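Side-chain contacts in LanC-like protein GCR2 (Arabidopsis thaliana, PDB 3T33), which may play a role in abscisic acid signalling and binds a zinc ion within a fold shared with the lantibiotic cyclases: residues Ala175-Leu178 and Trp179-Phe183; Arg197-Ser200 and Val201-Glu204; Leu327-Gly331 and Ile332-Ile336; Ser370-Leu373 and Ile374-Gln378. All coordinates share one frame; numbering follows the deposited sequence.

In the fold
All four contacts are local and follow one another along the chain without nesting or crossing. Contact 1 spans successive turns of helix 174-188, and contact 2 does the same on the next helix, 195-212. The two meet where L178, C181 and L182 pack on M198, with L178 also on V202, and their centres are about 11 Å apart. Contact 3, on the other side of the chain's centre, folds up the loop between helices 308-324 and 336-350 and holds two zinc ligands. Contact 4 finishes helix 353-375; there I374 packs on V330 and Q378 lies against K328, tying that helix end to the zinc loop. Contacts 2 and 4 lie furthest apart, about 45 Å between centres.

Contact 1. Residues Ala175-Leu178 and Trp179-Phe183; sequences AGYL and WACLF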
ATOM      1  N   ALA A 175     -11.206   6.563  -8.337  1.00 31.49           N
ATOM      2  CA  ALA A 175      -9.743   6.462  -8.298  1.00 31.65           C
ATOM      3  C   ALA A 175      -9.378   4.956  -8.174  1.00 31.00           C
ATOM      4  O   ALA A 175      -8.509   4.466  -8.894  1.00 32.09           O
ATOM      5  CB  ALA A 175      -9.151   7.287  -7.132  1.00 30.53           C
ATOM      6  N   GLY A 176     -10.133   4.243  -7.344  1.00 30.41           N
ATOM      7  CA  GLY A 176     -10.035   2.803  -7.147  1.00 29.97           C
ATOM      8  C   GLY A 176     -10.216   1.905  -8.359  1.00 29.95           C
ATOM      9  O   GLY A 176      -9.472   0.923  -8.540  1.00 29.56           O
ATOM     10  N   TYR A 177     -11.211   2.203  -9.193  1.00 30.41           N
ATOM     11  CA  TYR A 177     -11.398   1.419 -10.387  1.00 28.48           C
ATOM     12  C   TYR A 177     -10.251   1.780 -11.350  1.00 29.73           C
ATOM     13  O   TYR A 177      -9.696   0.945 -12.068  1.00 31.00           O
ATOM     14  CB  TYR A 177     -12.760   1.776 -10.980  1.00 28.57           C
ATOM     15  CG  TYR A 177     -12.852   1.390 -12.423  1.00 25.22           C
ATOM     16  CD1 TYR A 177     -13.140   0.069 -12.791  1.00 25.64           C
ATOM     17  CD2 TYR A 177     -12.651   2.304 -13.413  1.00 24.73           C
ATOM     18  CE1 TYR A 177     -13.209  -0.316 -14.129  1.00 27.42           C
ATOM     19  CE2 TYR A 177     -12.727   1.911 -14.821  1.00 24.91           C
ATOM     20  CZ  TYR A 177     -13.009   0.609 -15.142  1.00 24.82           C
ATOM     21  OH  TYR A 177     -13.031   0.171 -16.463  1.00 24.12           O
ATOM     22  N   LEU A 178      -9.940   3.063 -11.414  1.00 29.21           N
ATOM     23  CA  LEU A 178      -8.939   3.568 -12.356  1.00 29.50           C
ATOM     24  C   LEU A 178      -7.549   2.994 -11.993  1.00 29.30           C
ATOM     25  O   LEU A 178      -6.782   2.600 -12.881  1.00 28.16           O
ATOM     26  CB  LEU A 178      -8.881   5.091 -12.244  1.00 28.98           C
ATOM     27  CG  LEU A 178      -7.759   5.818 -12.999  1.00 29.23           C
ATOM     28  CD1 LEU A 178      -7.830   5.453 -14.516  1.00 28.74           C
ATOM     29  CD2 LEU A 178      -7.861   7.319 -12.767  1.00 26.96           C
ATOM     30  N   TRP A 179      -7.250   2.957 -10.686  1.00 28.83           N
ATOM     31  CA  TRP A 179      -6.060   2.238 -10.204  1.00 29.47           C
ATOM     32  C   TRP A 179      -5.915   0.784 -10.801  1.00 28.22           C
ATOM     33  O   TRP A 179      -4.852   0.455 -11.326  1.00 27.34           O
ATOM     34  CB  TRP A 179      -5.979   2.262  -8.658  1.00 29.00           C
ATOM     35  CG  TRP A 179      -4.548   1.966  -8.109  1.00 33.38           C
ATOM     36  CD1 TRP A 179      -3.645   2.880  -7.593  1.00 30.84           C
ATOM     37  CD2 TRP A 179      -3.879   0.677  -8.066  1.00 29.05           C
ATOM     38  NE1 TRP A 179      -2.492   2.244  -7.208  1.00 29.43           N
ATOM     39  CE2 TRP A 179      -2.593   0.897  -7.501  1.00 32.24           C
ATOM     40  CE3 TRP A 179      -4.255  -0.636  -8.429  1.00 27.10           C
ATOM     41  CZ2 TRP A 179      -1.643  -0.177  -7.282  1.00 26.73           C
ATOM     42  CZ3 TRP A 179      -3.332  -1.716  -8.205  1.00 25.72           C
ATOM     43  CH2 TRP A 179      -2.027  -1.454  -7.619  1.00 25.77           C
ATOM     44  N   ALA A 180      -7.001   0.002 -10.803  1.00 27.65           N
ATOM     45  CA  ALA A 180      -7.018  -1.363 -11.350  1.00 27.51           C
ATOM     46  C   ALA A 180      -6.682  -1.412 -12.813  1.00 28.42           C
ATOM     47  O   ALA A 180      -6.018  -2.369 -13.275  1.00 28.92           O
ATOM     48  CB  ALA A 180      -8.389  -2.033 -11.138  1.00 25.27           C
ATOM     49  N   CYS A 181      -7.236  -0.448 -13.560  1.00 27.91           N
ATOM     50  CA  CYS A 181      -6.959  -0.328 -14.969  1.00 28.18           C
ATOM     51  C   CYS A 181      -5.453  -0.096 -15.132  1.00 27.01           C
ATOM     52  O   CYS A 181      -4.859  -0.738 -15.923  1.00 24.59           O
ATOM     53  CB  CYS A 181      -7.706   0.874 -15.605  1.00 26.58           C
ATOM     54  SG  CYS A 181      -9.533   0.772 -15.487  1.00 31.26           S
ATOM     55  N   LEU A 182      -4.903   0.933 -14.470  1.00 27.84           N
ATOM     56  CA  LEU A 182      -3.461   1.229 -14.570  1.00 28.52           C
ATOM     57  C   LEU A 182      -2.642  -0.004 -14.217  1.00 28.34           C
ATOM     58  O   LEU A 182      -1.785  -0.374 -14.932  1.00 29.20           O
ATOM     59  CB  LEU A 182      -3.114   2.374 -13.677  1.00 28.80           C
ATOM     60  CG  LEU A 182      -3.780   3.696 -14.100  1.00 31.62           C
ATOM     61  CD1 LEU A 182      -3.698   4.723 -13.015  1.00 29.83           C
ATOM     62  CD2 LEU A 182      -3.169   4.220 -15.460  1.00 30.66           C
ATOM     63  N   PHE A 183      -3.029  -0.704 -13.172  1.00 29.59           N
ATOM     64  CA  PHE A 183      -2.352  -1.899 -12.749  1.00 31.31           C
ATOM     65  C   PHE A 183      -2.390  -2.997 -13.826  1.00 31.55           C
ATOM     66  O   PHE A 183      -1.363  -3.585 -14.188  1.00 30.90           O
ATOM     67  CB  PHE A 183      -3.022  -2.397 -11.460  1.00 31.01           C
ATOM     68  CG  PHE A 183      -2.593  -3.774 -11.037  1.00 34.30           C
ATOM     69  CD1 PHE A 183      -3.224  -4.906 -11.570  1.00 31.91           C
ATOM     70  CD2 PHE A 183      -1.554  -3.946 -10.082  1.00 33.09           C
ATOM     71  CE1 PHE A 183      -2.840  -6.242 -11.170  1.00 33.19           C
ATOM     72  CE2 PHE A 183      -1.180  -5.270  -9.638  1.00 34.27           C
ATOM     73  CZ  PHE A 183      -1.825  -6.421 -10.178  1.00 32.74           C
TER
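From A175 to F183 the backbone is one continuous helix, and each N-H of the second segment reaches back four residues. The tightest of these bonds runs from W179 N to A175 O at 2.7 Å; C181 N to Y177 O and L182 N to L178 O follow the same pattern. The bond from A180 N to G176 O is stretched to 3.5 Å and weak. One turn apart on the same side of the helix sit Y177 and C181. The thiol is turned back along the helix, with SG beside its own backbone N (chi1 -61°), and this puts the sulfur over one face of the tyrosine ring. It is a cysteine sulfur-aromatic contact: SG stands 3.8 Å from the Y177 ring centroid, 28° off the normal, displaced toward the rim where CE2 is 3.5 Å from it. In the all-helical fold of the LanC-like family, this helix, largely buried here, packs against its successor, helix 195-212. L178 and L182 form a second pair along the helix, with L178 CG 4.2 Å from L182 CD1. L182 CG also lies 3.4 Å from L178 O, so the leucine covers the carbonyl that its own N-H uses. W179 swings away from the preceding turn; its indole NE1 bonds to the carbonyl of Y413, near the C terminus, and its ring meets that of F126.

Contact 2. Residues Arg197-Ser200 and Val201-Glu204; sequences RMRS and VVEE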
ATOM      1  N   ARG A 197     -11.580   4.867 -22.142  1.00 30.74           N
ATOM      2  CA  ARG A 197     -12.299   4.557 -20.912  1.00 29.77           C
ATOM      3  C   ARG A 197     -11.593   5.120 -19.675  1.00 30.72           C
ATOM      4  O   ARG A 197     -12.239   5.670 -18.784  1.00 31.29           O
ATOM      5  CB  ARG A 197     -12.485   3.045 -20.767  1.00 29.68           C
ATOM      6  CG  ARG A 197     -13.560   2.463 -21.669  1.00 33.29           C
ATOM      7  CD  ARG A 197     -14.561   3.525 -22.093  1.00 33.94           C
ATOM      8  NE  ARG A 197     -15.659   3.652 -21.139  1.00 32.98           N
ATOM      9  CZ  ARG A 197     -16.319   4.781 -20.905  1.00 31.42           C
ATOM     10  NH1 ARG A 197     -15.993   5.889 -21.557  1.00 29.02           N
ATOM     11  NH2 ARG A 197     -17.306   4.805 -20.019  1.00 29.45           N
ATOM     12  N   MET A 198     -10.269   4.981 -19.621  1.00 31.60           N
ATOM     13  CA  MET A 198      -9.494   5.457 -18.456  1.00 31.72           C
ATOM     14  C   MET A 198      -9.459   6.984 -18.464  1.00 31.48           C
ATOM     15  O   MET A 198      -9.657   7.632 -17.434  1.00 30.90           O
ATOM     16  CB  MET A 198      -8.065   4.853 -18.435  1.00 31.73           C
ATOM     17  CG  MET A 198      -8.011   3.323 -18.372  1.00 32.31           C
ATOM     18  SD  MET A 198      -6.316   2.755 -18.725  1.00 44.55           S
ATOM     19  CE  MET A 198      -5.491   3.361 -17.272  1.00 32.39           C
ATOM     20  N   ARG A 199      -9.201   7.566 -19.621  1.00 32.14           N
ATOM     21  CA  ARG A 199      -9.258   9.038 -19.750  1.00 33.84           C
ATOM     22  C   ARG A 199     -10.629   9.615 -19.330  1.00 35.00           C
ATOM     23  O   ARG A 199     -10.713  10.618 -18.598  1.00 35.59           O
ATOM     24  CB  ARG A 199      -8.886   9.436 -21.163  1.00 33.90           C
ATOM     25  CG  ARG A 199      -8.860  10.959 -21.401  1.00 38.34           C
ATOM     26  CD  ARG A 199      -7.912  11.701 -20.439  1.00 38.95           C
ATOM     27  NE  ARG A 199      -8.155  13.127 -20.519  1.00 42.49           N
ATOM     28  CZ  ARG A 199      -7.533  14.069 -19.837  1.00 44.95           C
ATOM     29  NH1 ARG A 199      -6.548  13.775 -18.975  1.00 43.51           N
ATOM     30  NH2 ARG A 199      -7.905  15.335 -20.040  1.00 44.75           N
ATOM     31  N   SER A 200     -11.710   8.912 -19.669  1.00 35.92           N
ATOM     32  CA  SER A 200     -13.026   9.419 -19.304  1.00 37.59           C
ATOM     33  C   SER A 200     -13.201   9.441 -17.811  1.00 36.59           C
ATOM     34  O   SER A 200     -13.828  10.333 -17.267  1.00 36.67           O
ATOM     35  CB  SER A 200     -14.135   8.570 -19.940  1.00 39.06           C
ATOM     36  OG  SER A 200     -15.110   8.381 -18.921  1.00 43.80           O
ATOM     37  N   VAL A 201     -12.646   8.446 -17.120  1.00 37.06           N
ATOM     38  CA  VAL A 201     -12.767   8.418 -15.640  1.00 35.20           C
ATOM     39  C   VAL A 201     -11.960   9.559 -15.032  1.00 35.04           C
ATOM     40  O   VAL A 201     -12.384  10.199 -14.070  1.00 35.23           O
ATOM     41  CB  VAL A 201     -12.380   7.000 -15.047  1.00 35.81           C
ATOM     42  CG1 VAL A 201     -12.503   6.933 -13.555  1.00 32.17           C
ATOM     43  CG2 VAL A 201     -13.226   5.954 -15.679  1.00 33.44           C
ATOM     44  N   VAL A 202     -10.812   9.838 -15.643  1.00 35.03           N
ATOM     45  CA  VAL A 202      -9.962  10.953 -15.235  1.00 34.82           C
ATOM     46  C   VAL A 202     -10.743  12.302 -15.364  1.00 36.06           C
ATOM     47  O   VAL A 202     -10.762  13.122 -14.428  1.00 35.68           O
ATOM     48  CB  VAL A 202      -8.618  11.001 -16.080  1.00 34.79           C
ATOM     49  CG1 VAL A 202      -7.886  12.359 -15.870  1.00 33.59           C
ATOM     50  CG2 VAL A 202      -7.688   9.808 -15.710  1.00 31.23           C
ATOM     51  N   GLU A 203     -11.376  12.527 -16.519  1.00 35.81           N
ATOM     52  CA  GLU A 203     -12.096  13.788 -16.730  1.00 36.70           C
ATOM     53  C   GLU A 203     -13.255  13.947 -15.748  1.00 35.96           C
ATOM     54  O   GLU A 203     -13.410  15.009 -15.142  1.00 36.59           O
ATOM     55  CB  GLU A 203     -12.521  13.930 -18.177  1.00 38.14           C
ATOM     56  CG  GLU A 203     -11.334  14.100 -19.111  1.00 38.56           C
ATOM     57  CD  GLU A 203     -11.738  13.945 -20.534  1.00 41.80           C
ATOM     58  OE1 GLU A 203     -12.945  13.702 -20.728  1.00 44.41           O
ATOM     59  OE2 GLU A 203     -10.869  14.058 -21.453  1.00 42.57           O
ATOM     60  N   GLU A 204     -13.942  12.861 -15.435  1.00 36.69           N
ATOM     61  CA  GLU A 204     -14.976  12.933 -14.400  1.00 36.55           C
ATOM     62  C   GLU A 204     -14.380  13.233 -13.073  1.00 37.49           C
ATOM     63  O   GLU A 204     -15.009  13.881 -12.232  1.00 38.94           O
ATOM     64  CB  GLU A 204     -15.815  11.671 -14.334  1.00 35.83           C
ATOM     65  CG  GLU A 204     -16.797  11.562 -13.152  1.00 40.07           C
ATOM     66  CD  GLU A 204     -17.962  12.661 -13.088  1.00 47.23           C
ATOM     67  OE1 GLU A 204     -18.256  13.331 -14.106  1.00 46.03           O
ATOM     68  OE2 GLU A 204     -18.593  12.814 -11.998  1.00 46.56           O
TER
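R199 and E203, one turn apart, are joined by a salt bridge in which NE of R199 donates to OE2 of E203 over 3.0 Å, with an N-H...O angle of 148°. The carboxylate stands at about a right angle to the guanidinium. OE2 sits at the guanidinium's edge and is met on its anti side, 29° out of the carboxylate plane. R199 NH2 is 3.5 Å from the same oxygen, but its stronger partner is E252, to which it forms a further salt bridge. A bend in the arginine chain at chi2 (56°) brings the group forward along the helix toward E203, and also sets NH1 3.7 Å from CG1 of V202. Under the pair runs the backbone bond from E203 N to R199 O, 2.9 Å long. Further round the helix, V201 leans its CG2 against R197 O at 3.3 Å. V201 touches L162 and V202 touches T246, both in neighbouring loops, while E204 turns away from the preceding turn to bond the hydroxyl of Y168 and form a salt bridge with R207. The carboxylates of E203 and E252 thus share the R199 guanidinium, which probably steadies its charge; the one within the helix is an i to i+4 Arg-Glu salt bridge along the outer side of an amphipathic helix.

Contact 3. Residues Leu327-Gly331 and Ile332-Ile336; sequences LKRVG and ICHGI. With ZN (zinc ion), chain B.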
ATOM      1  N   LEU A 327       3.026   1.917  15.176  1.00 38.26           N
ATOM      2  CA  LEU A 327       1.681   1.682  15.659  1.00 38.25           C
ATOM      3  C   LEU A 327       1.559   0.395  16.463  1.00 38.63           C
ATOM      4  O   LEU A 327       2.256  -0.580  16.172  1.00 39.59           O
ATOM      5  CB  LEU A 327       0.775   1.566  14.421  1.00 37.36           C
ATOM      6  CG  LEU A 327       0.029   2.766  13.818  1.00 38.63           C
ATOM      7  CD1 LEU A 327       0.523   4.110  14.309  1.00 36.18           C
ATOM      8  CD2 LEU A 327      -0.123   2.719  12.318  1.00 35.55           C
ATOM      9  N   LYS A 328       0.610   0.354  17.396  1.00 38.44           N
ATOM     10  CA  LYS A 328       0.312  -0.869  18.145  1.00 39.76           C
ATOM     11  C   LYS A 328      -0.610  -1.832  17.380  1.00 39.34           C
ATOM     12  O   LYS A 328      -1.427  -2.532  17.978  1.00 39.96           O
ATOM     13  CB  LYS A 328      -0.301  -0.525  19.504  1.00 39.95           C
ATOM     14  CG  LYS A 328       0.560   0.387  20.361  1.00 44.42           C
ATOM     15  CD  LYS A 328       0.167   0.303  21.827  1.00 48.47           C
ATOM     16  CE  LYS A 328       0.492   1.594  22.562  1.00 47.80           C
ATOM     17  NZ  LYS A 328       1.105   1.334  23.894  1.00 46.83           N
ATOM     18  N   ARG A 329      -0.464  -1.856  16.059  1.00 38.53           N
ATOM     19  CA  ARG A 329      -1.215  -2.741  15.171  1.00 36.52           C
ATOM     20  C   ARG A 329      -0.258  -3.230  14.109  1.00 36.03           C
ATOM     21  O   ARG A 329       0.658  -2.496  13.690  1.00 34.91           O
ATOM     22  CB  ARG A 329      -2.269  -1.933  14.495  1.00 37.73           C
ATOM     23  CG  ARG A 329      -3.028  -1.115  15.481  1.00 39.47           C
ATOM     24  CD  ARG A 329      -3.925  -0.209  14.818  1.00 47.09           C
ATOM     25  NE  ARG A 329      -4.721   0.446  15.837  1.00 55.25           N
ATOM     26  CZ  ARG A 329      -5.772   1.198  15.577  1.00 55.94           C
ATOM     27  NH1 ARG A 329      -6.130   1.378  14.314  1.00 56.03           N
ATOM     28  NH2 ARG A 329      -6.443   1.766  16.574  1.00 58.37           N
ATOM     29  N   VAL A 330      -0.493  -4.450  13.643  1.00 34.38           N
ATOM     30  CA  VAL A 330       0.481  -5.190  12.883  1.00 33.13           C
ATOM     31  C   VAL A 330       0.443  -4.839  11.381  1.00 33.39           C
ATOM     32  O   VAL A 330       1.465  -4.969  10.705  1.00 34.51           O
ATOM     33  CB  VAL A 330       0.183  -6.706  13.064  1.00 34.05           C
ATOM     34  CG1 VAL A 330      -1.100  -7.110  12.252  1.00 31.36           C
ATOM     35  CG2 VAL A 330       1.423  -7.645  12.673  1.00 33.14           C
ATOM     36  N   GLY A 331      -0.711  -4.369  10.877  1.00 32.40           N
ATOM     37  CA  GLY A 331      -1.085  -4.519   9.481  1.00 31.93           C
ATOM     38  C   GLY A 331      -0.687  -3.462   8.472  1.00 32.78           C
ATOM     39  O   GLY A 331       0.128  -2.616   8.743  1.00 33.81           O
ATOM     40  N   ILE A 332      -1.281  -3.544   7.286  1.00 33.16           N
ATOM     41  CA  ILE A 332      -0.987  -2.709   6.167  1.00 32.33           C
ATOM     42  C   ILE A 332      -1.763  -1.389   6.195  1.00 33.37           C
ATOM     43  O   ILE A 332      -1.140  -0.316   6.101  1.00 31.70           O
ATOM     44  CB  ILE A 332      -1.267  -3.475   4.869  1.00 32.95           C
ATOM     45  CG1 ILE A 332      -0.178  -4.525   4.596  1.00 34.00           C
ATOM     46  CG2 ILE A 332      -1.421  -2.541   3.667  1.00 32.32           C
ATOM     47  CD1 ILE A 332       1.178  -3.991   4.183  1.00 32.31           C
ATOM     48  N   CYS A 333      -3.084  -1.464   6.320  1.00 33.26           N
ATOM     49  CA  CYS A 333      -3.920  -0.270   6.355  1.00 32.38           C
ATOM     50  C   CYS A 333      -3.411   0.729   7.390  1.00 32.76           C
ATOM     51  O   CYS A 333      -2.960   1.821   7.043  1.00 32.58           O
ATOM     52  CB  CYS A 333      -5.373  -0.642   6.653  1.00 33.18           C
ATOM     53  SG  CYS A 333      -6.596   0.448   5.886  1.00 34.62           S
ATOM     54  N   HIS A 334      -3.487   0.347   8.660  1.00 33.89           N
ATOM     55  CA  HIS A 334      -3.036   1.208   9.747  1.00 34.34           C
ATOM     56  C   HIS A 334      -2.196   0.429  10.754  1.00 34.58           C
ATOM     57  O   HIS A 334      -2.658   0.118  11.852  1.00 34.88           O
ATOM     58  CB  HIS A 334      -4.230   1.857  10.448  1.00 35.10           C
ATOM     59  CG  HIS A 334      -5.468   1.016  10.433  1.00 33.06           C
ATOM     60  ND1 HIS A 334      -6.424   1.114   9.444  1.00 30.21           N
ATOM     61  CD2 HIS A 334      -5.908   0.060  11.287  1.00 32.06           C
ATOM     62  CE1 HIS A 334      -7.398   0.256   9.690  1.00 34.93           C
ATOM     63  NE2 HIS A 334      -7.110  -0.395  10.802  1.00 31.57           N
ATOM     64  N   GLY A 335      -0.962   0.118  10.373  1.00 35.40           N
ATOM     65  CA  GLY A 335      -0.062  -0.623  11.238  1.00 33.80           C
ATOM     66  C   GLY A 335       1.391  -0.465  10.839  1.00 32.72           C
ATOM     67  O   GLY A 335       1.736   0.407  10.041  1.00 32.29           O
ATOM     68  N   ILE A 336       2.249  -1.313  11.398  1.00 30.88           N
ATOM     69  CA  ILE A 336       3.671  -1.268  11.104  1.00 30.73           C
ATOM     70  C   ILE A 336       4.013  -1.835   9.722  1.00 30.21           C
ATOM     71  O   ILE A 336       4.693  -1.175   8.953  1.00 30.64           O
ATOM     72  CB  ILE A 336       4.496  -1.935  12.218  1.00 31.54           C
ATOM     73  CG1 ILE A 336       4.167  -1.230  13.546  1.00 30.85           C
ATOM     74  CG2 ILE A 336       6.005  -1.854  11.892  1.00 27.93           C
ATOM     75  CD1 ILE A 336       4.737  -1.897  14.831  1.00 31.08           C
TER
HETATM   76 ZN    ZN B 411      -6.913   1.756   7.745  1.00 39.20          ZN
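Two carbonyls of the preceding segment come up against the CA of G335, R329 O and G331 O each 3.2 Å away, as the chain curls back on itself in a tight loop. The loop carries the Cys-His-Gly motif of the LanC-like family, C333-H334-G335, and two ligands of the zinc ion. C333 SG binds the metal at 2.3 Å and H334 ND1 at 1.9 Å, with C288 bringing a third ligand from another loop. The curl is closed by I336 N, which donates to R329 O over 3.0 Å just where helix 336-350 sets in and G335 takes the N-cap position. L327 packs on G335 from the side away from G331 O; its CD2 reaches G335 N at 3.4 Å. R329 crosses the histidine at a slant. Its CG lies beside the backbone N (chi1 -49°) and the chain is extended from there to NE, which carries CD past H334 O and brings the guanidinium up to the imidazole on the side of CD2, away from ND1 and the zinc. The two planes stand 76° apart, the ring meeting the guanidinium at its edge, and R329 NH1 comes within 3.3 Å of H334 CD2.

Contact 4. Residues Ser370-Leu373 and Ile374-Gln378; sequences SEKL and ISEGQ
L373 and Q378 lean across one another at a slant: CD1 of the leucine touches the flat amide at NE2 (3.8 Å) and, almost as closely, at its CD. The glutamine chain is extended beyond CG, which carries the amide across the end of the leucine, by CD1. NE2 also lies near E376 OE2, at a distance too short and an angle too bent for more than a weak, doubtful bond. E376 has its CG between the backbone N and the carbonyl carbon (chi1 60°), and this folds the side chain over the last turn, with CG 3.2 Å from K372 O. Its carboxylate and the ammonium of K372 are close but not in contact, K372 NZ and E376 OE1 being 4.7 Å apart, so any attraction is probably modest at this exposed surface. On the inner side, I374 runs its CG1 beside S370 O at 3.3 Å and turns toward M379. The backbone explains why L373 and Q378 meet: Q378 N makes a weak 3.0 Å bond to L373 O, and G377 N bonds I374 O at 3.1 Å. This 6→1 and 5→2 pair, with G377 at positive phi (70°), is the Schellman motif, here closing the C-terminal end of helix 353-375.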
ATOM      1  N   SER A 370       6.466  -9.091  17.272  1.00 40.29           N
ATOM      2  CA  SER A 370       5.025  -9.057  16.944  1.00 40.15           C
ATOM      3  C   SER A 370       4.203 -10.219  17.521  1.00 41.20           C
ATOM      4  O   SER A 370       3.162  -9.993  18.108  1.00 41.40           O
ATOM      5  CB  SER A 370       4.710  -8.832  15.449  1.00 38.78           C
ATOM      6  OG  SER A 370       5.121  -9.902  14.633  1.00 36.18           O
ATOM      7  N   GLU A 371       4.687 -11.437  17.389  1.00 43.35           N
ATOM      8  CA  GLU A 371       3.976 -12.600  17.898  1.00 46.04           C
ATOM      9  C   GLU A 371       3.703 -12.443  19.413  1.00 47.14           C
ATOM     10  O   GLU A 371       2.556 -12.594  19.859  1.00 46.56           O
ATOM     11  CB  GLU A 371       4.795 -13.851  17.597  1.00 46.85           C
ATOM     12  CG  GLU A 371       4.118 -15.186  17.895  1.00 51.54           C
ATOM     13  CD  GLU A 371       4.911 -16.351  17.307  1.00 58.50           C
ATOM     14  OE1 GLU A 371       5.926 -16.084  16.595  1.00 59.47           O
ATOM     15  OE2 GLU A 371       4.517 -17.526  17.541  1.00 62.43           O
ATOM     16  N   LYS A 372       4.742 -12.070  20.179  1.00 47.55           N
ATOM     17  CA  LYS A 372       4.581 -11.890  21.581  1.00 49.03           C
ATOM     18  C   LYS A 372       3.617 -10.731  21.868  1.00 49.56           C
ATOM     19  O   LYS A 372       2.761 -10.835  22.751  1.00 49.94           O
ATOM     20  CB  LYS A 372       5.932 -11.653  22.250  1.00 49.73           C
ATOM     21  CG  LYS A 372       6.138 -12.449  23.547  1.00 53.46           C
ATOM     22  CD  LYS A 372       6.973 -11.667  24.587  1.00 58.88           C
ATOM     23  CE  LYS A 372       7.747 -12.624  25.544  1.00 61.67           C
ATOM     24  NZ  LYS A 372       6.939 -13.794  26.079  1.00 61.27           N
ATOM     25  N   LEU A 373       3.756  -9.632  21.139  1.00 49.44           N
ATOM     26  CA  LEU A 373       2.952  -8.466  21.397  1.00 50.41           C
ATOM     27  C   LEU A 373       1.478  -8.695  21.110  1.00 51.53           C
ATOM     28  O   LEU A 373       0.615  -8.196  21.839  1.00 52.46           O
ATOM     29  CB  LEU A 373       3.465  -7.301  20.570  1.00 50.17           C
ATOM     30  CG  LEU A 373       4.448  -6.352  21.262  1.00 50.42           C
ATOM     31  CD1 LEU A 373       4.960  -6.915  22.567  1.00 49.11           C
ATOM     32  CD2 LEU A 373       5.591  -5.975  20.317  1.00 47.33           C
ATOM     33  N   ILE A 374       1.198  -9.448  20.047  1.00 52.59           N
ATOM     34  CA  ILE A 374      -0.169  -9.737  19.614  1.00 52.84           C
ATOM     35  C   ILE A 374      -0.811 -10.731  20.595  1.00 54.63           C
ATOM     36  O   ILE A 374      -1.950 -10.552  21.009  1.00 54.79           O
ATOM     37  CB  ILE A 374      -0.207 -10.309  18.171  1.00 51.69           C
ATOM     38  CG1 ILE A 374       0.059  -9.214  17.153  1.00 48.51           C
ATOM     39  CG2 ILE A 374      -1.555 -10.975  17.859  1.00 50.98           C
ATOM     40  CD1 ILE A 374       0.429  -9.775  15.807  1.00 42.32           C
ATOM     41  N   SER A 375      -0.079 -11.773  20.965  1.00 56.34           N
ATOM     42  CA  SER A 375      -0.685 -12.801  21.787  1.00 58.68           C
ATOM     43  C   SER A 375      -0.905 -12.365  23.251  1.00 60.06           C
ATOM     44  O   SER A 375      -1.588 -13.067  23.988  1.00 61.29           O
ATOM     45  CB  SER A 375       0.067 -14.125  21.693  1.00 58.33           C
ATOM     46  OG  SER A 375       0.724 -14.387  22.899  1.00 58.07           O
ATOM     47  N   GLU A 376      -0.367 -11.221  23.676  1.00 60.48           N
ATOM     48  CA  GLU A 376      -0.789 -10.671  24.960  1.00 61.20           C
ATOM     49  C   GLU A 376      -1.494  -9.326  24.864  1.00 61.06           C
ATOM     50  O   GLU A 376      -1.543  -8.585  25.852  1.00 60.24           O
ATOM     51  CB  GLU A 376       0.356 -10.601  25.954  1.00 62.05           C
ATOM     52  CG  GLU A 376       1.511  -9.755  25.537  1.00 65.38           C
ATOM     53  CD  GLU A 376       2.755 -10.136  26.303  1.00 72.21           C
ATOM     54  OE1 GLU A 376       2.973 -11.377  26.500  1.00 72.91           O
ATOM     55  OE2 GLU A 376       3.501  -9.198  26.712  1.00 73.99           O
ATOM     56  N   GLY A 377      -2.035  -9.025  23.674  1.00 60.91           N
ATOM     57  CA  GLY A 377      -2.927  -7.885  23.464  1.00 59.89           C
ATOM     58  C   GLY A 377      -2.337  -6.475  23.538  1.00 59.54           C
ATOM     59  O   GLY A 377      -3.104  -5.510  23.607  1.00 60.25           O
ATOM     60  N   GLN A 378      -1.001  -6.336  23.522  1.00 58.26           N
ATOM     61  CA  GLN A 378      -0.372  -4.999  23.385  1.00 57.24           C
ATOM     62  C   GLN A 378      -0.288  -4.545  21.915  1.00 55.25           C
ATOM     63  O   GLN A 378      -0.123  -3.378  21.639  1.00 55.19           O
ATOM     64  CB  GLN A 378       1.032  -4.923  24.001  1.00 57.96           C
ATOM     65  CG  GLN A 378       1.374  -5.921  25.096  1.00 60.09           C
ATOM     66  CD  GLN A 378       2.789  -5.695  25.620  1.00 64.27           C
ATOM     67  OE1 GLN A 378       3.272  -4.545  25.667  1.00 62.22           O
ATOM     68  NE2 GLN A 378       3.468  -6.786  26.009  1.00 63.43           N
TER